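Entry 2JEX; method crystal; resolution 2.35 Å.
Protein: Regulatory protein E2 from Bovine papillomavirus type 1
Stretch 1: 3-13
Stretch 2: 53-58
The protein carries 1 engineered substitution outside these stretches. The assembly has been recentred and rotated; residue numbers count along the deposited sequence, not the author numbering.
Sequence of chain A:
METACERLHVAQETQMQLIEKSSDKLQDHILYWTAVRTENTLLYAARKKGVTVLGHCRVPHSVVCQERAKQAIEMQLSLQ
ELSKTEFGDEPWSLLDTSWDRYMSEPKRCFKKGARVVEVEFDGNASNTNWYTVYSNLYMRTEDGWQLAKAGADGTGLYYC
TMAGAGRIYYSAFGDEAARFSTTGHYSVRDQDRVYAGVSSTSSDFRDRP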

# COMPACT_ATOMS: atom_id res chain seq x y z
N THR A 3 -14.23 -24.93 18.68
CA THR A 3 -14.90 -23.94 17.79
C THR A 3 -13.90 -22.91 17.24
O THR A 3 -14.20 -22.18 16.29
CB THR A 3 -16.09 -23.25 18.51
OG1 THR A 3 -16.95 -22.62 17.56
CG2 THR A 3 -15.59 -22.23 19.56
N ALA A 4 -12.72 -22.87 17.86
CA ALA A 4 -11.59 -22.09 17.36
C ALA A 4 -11.08 -22.69 16.05
O ALA A 4 -10.50 -21.99 15.21
CB ALA A 4 -10.48 -22.05 18.38
N CYS A 5 -11.31 -23.99 15.89
CA CYS A 5 -10.96 -24.74 14.69
C CYS A 5 -11.93 -24.46 13.54
O CYS A 5 -11.52 -24.37 12.38
CB CYS A 5 -10.95 -26.24 15.00
SG CYS A 5 -9.67 -27.15 14.13
N GLU A 6 -13.22 -24.33 13.86
CA GLU A 6 -14.24 -24.05 12.86
C GLU A 6 -14.23 -22.58 12.45
O GLU A 6 -14.47 -22.25 11.29
CB GLU A 6 -15.64 -24.41 13.37
CG GLU A 6 -15.79 -25.82 13.91
CD GLU A 6 -16.95 -25.93 14.89
OE1 GLU A 6 -17.16 -24.93 15.65
OE2 GLU A 6 -17.65 -27.00 14.89
N ARG A 7 -13.97 -21.71 13.42
CA ARG A 7 -13.90 -20.27 13.20
C ARG A 7 -12.71 -19.95 12.29
O ARG A 7 -12.79 -19.10 11.40
CB ARG A 7 -13.77 -19.53 14.54
CG ARG A 7 -14.11 -18.05 14.49
CD ARG A 7 -13.93 -17.40 15.85
NE ARG A 7 -14.93 -17.83 16.83
CZ ARG A 7 -14.69 -18.62 17.88
NH1 ARG A 7 -13.47 -19.09 18.12
NH2 ARG A 7 -15.68 -18.93 18.70
N LEU A 8 -11.60 -20.67 12.51
CA LEU A 8 -10.42 -20.61 11.67
C LEU A 8 -10.72 -21.01 10.23
O LEU A 8 -10.28 -20.34 9.29
CB LEU A 8 -9.30 -21.50 12.25
CG LEU A 8 -7.94 -21.53 11.55
CD1 LEU A 8 -7.26 -20.15 11.53
CD2 LEU A 8 -7.05 -22.55 12.23
N HIS A 9 -11.46 -22.10 10.06
CA HIS A 9 -11.83 -22.61 8.74
C HIS A 9 -12.66 -21.59 7.96
O HIS A 9 -12.43 -21.39 6.77
CB HIS A 9 -12.58 -23.94 8.85
CG HIS A 9 -13.11 -24.45 7.54
ND1 HIS A 9 -12.32 -25.13 6.63
CD2 HIS A 9 -14.34 -24.38 6.99
CE1 HIS A 9 -13.05 -25.45 5.58
NE2 HIS A 9 -14.28 -25.01 5.77
N VAL A 10 -13.61 -20.96 8.65
CA VAL A 10 -14.48 -19.94 8.05
C VAL A 10 -13.69 -18.69 7.64
O VAL A 10 -13.90 -18.15 6.55
CB VAL A 10 -15.67 -19.57 8.98
CG1 VAL A 10 -16.56 -18.50 8.35
CG2 VAL A 10 -16.51 -20.81 9.31
N ALA A 11 -12.78 -18.25 8.51
CA ALA A 11 -11.95 -17.08 8.26
C ALA A 11 -10.99 -17.27 7.08
O ALA A 11 -10.76 -16.33 6.30
CB ALA A 11 -11.19 -16.70 9.50
N GLN A 12 -10.44 -18.47 6.94
CA GLN A 12 -9.57 -18.82 5.82
C GLN A 12 -10.34 -19.00 4.51
O GLN A 12 -9.87 -18.60 3.44
CB GLN A 12 -8.77 -20.08 6.13
CG GLN A 12 -7.70 -19.88 7.17
CD GLN A 12 -7.21 -21.19 7.76
OE1 GLN A 12 -7.97 -22.15 7.89
NE2 GLN A 12 -5.94 -21.23 8.14
N GLU A 13 -11.53 -19.60 4.62
CA GLU A 13 -12.44 -19.82 3.50
C GLU A 13 -13.01 -18.50 2.97
O GLU A 13 -13.25 -18.37 1.78
CB GLU A 13 -13.58 -20.75 3.93
CG GLU A 13 -14.28 -21.49 2.79
CD GLU A 13 -13.61 -22.82 2.47
OE1 GLU A 13 -14.30 -23.86 2.55
OE2 GLU A 13 -12.40 -22.82 2.15
N VAL A 53 -0.10 -27.01 16.00
CA VAL A 53 -0.98 -27.44 14.92
C VAL A 53 -2.42 -27.35 15.44
O VAL A 53 -2.77 -27.98 16.45
CB VAL A 53 -0.72 -28.89 14.44
CG1 VAL A 53 -1.59 -29.21 13.22
CG2 VAL A 53 0.75 -29.15 14.13
N LEU A 54 -3.22 -26.55 14.74
CA LEU A 54 -4.63 -26.41 15.03
C LEU A 54 -5.44 -27.06 13.90
O LEU A 54 -5.59 -26.48 12.83
CB LEU A 54 -4.99 -24.93 15.21
CG LEU A 54 -6.33 -24.52 15.81
CD1 LEU A 54 -6.64 -25.24 17.15
CD2 LEU A 54 -6.32 -23.02 16.00
N GLY A 55 -5.90 -28.28 14.15
CA GLY A 55 -6.68 -29.03 13.17
C GLY A 55 -5.81 -29.67 12.10
O GLY A 55 -5.22 -30.73 12.32
N HIS A 56 -5.75 -29.02 10.94
CA HIS A 56 -4.96 -29.52 9.82
C HIS A 56 -4.10 -28.40 9.22
O HIS A 56 -3.79 -28.40 8.03
CB HIS A 56 -5.88 -30.14 8.76
CG HIS A 56 -5.17 -31.05 7.80
ND1 HIS A 56 -4.57 -30.60 6.65
CD2 HIS A 56 -4.99 -32.40 7.83
CE1 HIS A 56 -4.04 -31.63 6.01
NE2 HIS A 56 -4.28 -32.73 6.70
N CYS A 57 -3.74 -27.44 10.07
CA CYS A 57 -2.81 -26.39 9.66
C CYS A 57 -1.89 -25.98 10.80
O CYS A 57 -2.32 -25.86 11.95
CB CYS A 57 -3.56 -25.19 9.08
SG CYS A 57 -4.67 -24.34 10.20
N ARG A 58 -0.62 -25.77 10.45
CA ARG A 58 0.42 -25.40 11.40
C ARG A 58 0.25 -23.96 11.83
O ARG A 58 -0.10 -23.10 11.02
CB ARG A 58 1.81 -25.59 10.79
CG ARG A 58 2.16 -27.03 10.46
CD ARG A 58 3.57 -27.14 9.92
NE ARG A 58 3.76 -28.34 9.10
CZ ARG A 58 3.59 -28.38 7.78
NH1 ARG A 58 3.22 -27.29 7.11
NH2 ARG A 58 3.78 -29.52 7.12

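The contact joins one face of a helix, which starts at Ala4 and runs on past Glu13, to a tight turn between two short stretches of extended chain. It is small, burying 248 Å² in all, and it is made almost entirely of apolar and sulfur contacts. No hydrogen bond crosses between the two stretches.

Four helix residues reach the turn: Ala4, Cys5, Leu8 and Gln12. Their spacing is that of one helix face. The helix itself is regular, with bonds such as Leu8 N to Ala4 O at 3.2 Å and Gln12 N to Leu8 O at 3.0 Å. These hold Ala4, Leu8 and Gln12 in successive turns on the side that meets the other stretch.

Leu8 touches both Leu54 and Cys57. Its CA-to-CB bond points toward the turn, and the side chain is buried. Chi1 is t and chi2 is p. In this conformation Leu8 CD2 meets two partners, lying 3.9 Å from Leu54 CD2 and 3.6 Å from Cys57 SG. One methyl therefore touches both residues that flank the turn.

Leu54 gives up the largest area of any residue here, 62 Å². It is also t, p, and its CA-to-CB bond points toward the helix. Leu54 CD2 packs on Leu8 and also comes within 4.4 Å of Ala4 O. Ala4 has only a methyl side chain, directed sideways, and its part in the contact is slight.

Cys57 points toward the helix with chi1 at 62°, the p well. This places Cys57 SG beside Leu8 and 3.9 Å from Gln12 NE2. Cys57 SG lies 3.5 Å from Leu54 O as well, within its own stretch. Leu54 and Cys57 are tied together by their backbones. Leu54 N donates to Cys57 O at 3.0 Å, and Cys57 N makes a weak bond to Leu54 O at 3.5 Å. This pairing closes the turn and helps to keep both side chains on the helix side.

Gln12 adds the far end of the contact. Its CA-to-CB bond points toward the turn, with chi1 m and chi2 t, so the chain is extended beyond CB. NE2 is hydrogen-bonded elsewhere in the structure, so its approach to the Cys57 sulfur need not satisfy the amide.

Cys5 meets the turn itself. Its chi1 of -144° lies between wells. The CA-to-CB bond runs sideways, yet Cys5 SG comes within 3.7 Å of Gly55 CA and 4.2 Å of Leu54 C. The sulfur thus rests against backbone. Cys5 and Gly55 are also the residues whose CA atoms lie nearest across the stretches, at 6.2 Å.

Gly55 suits this place in two ways. Its phi is 79°, a positive value that favours glycine. A CB at its ideal position would point toward the helix and lie 2.7 Å from Cys5 SG, a clash. The next residue, His56, takes no part: its side chain starts sideways and its end leads away.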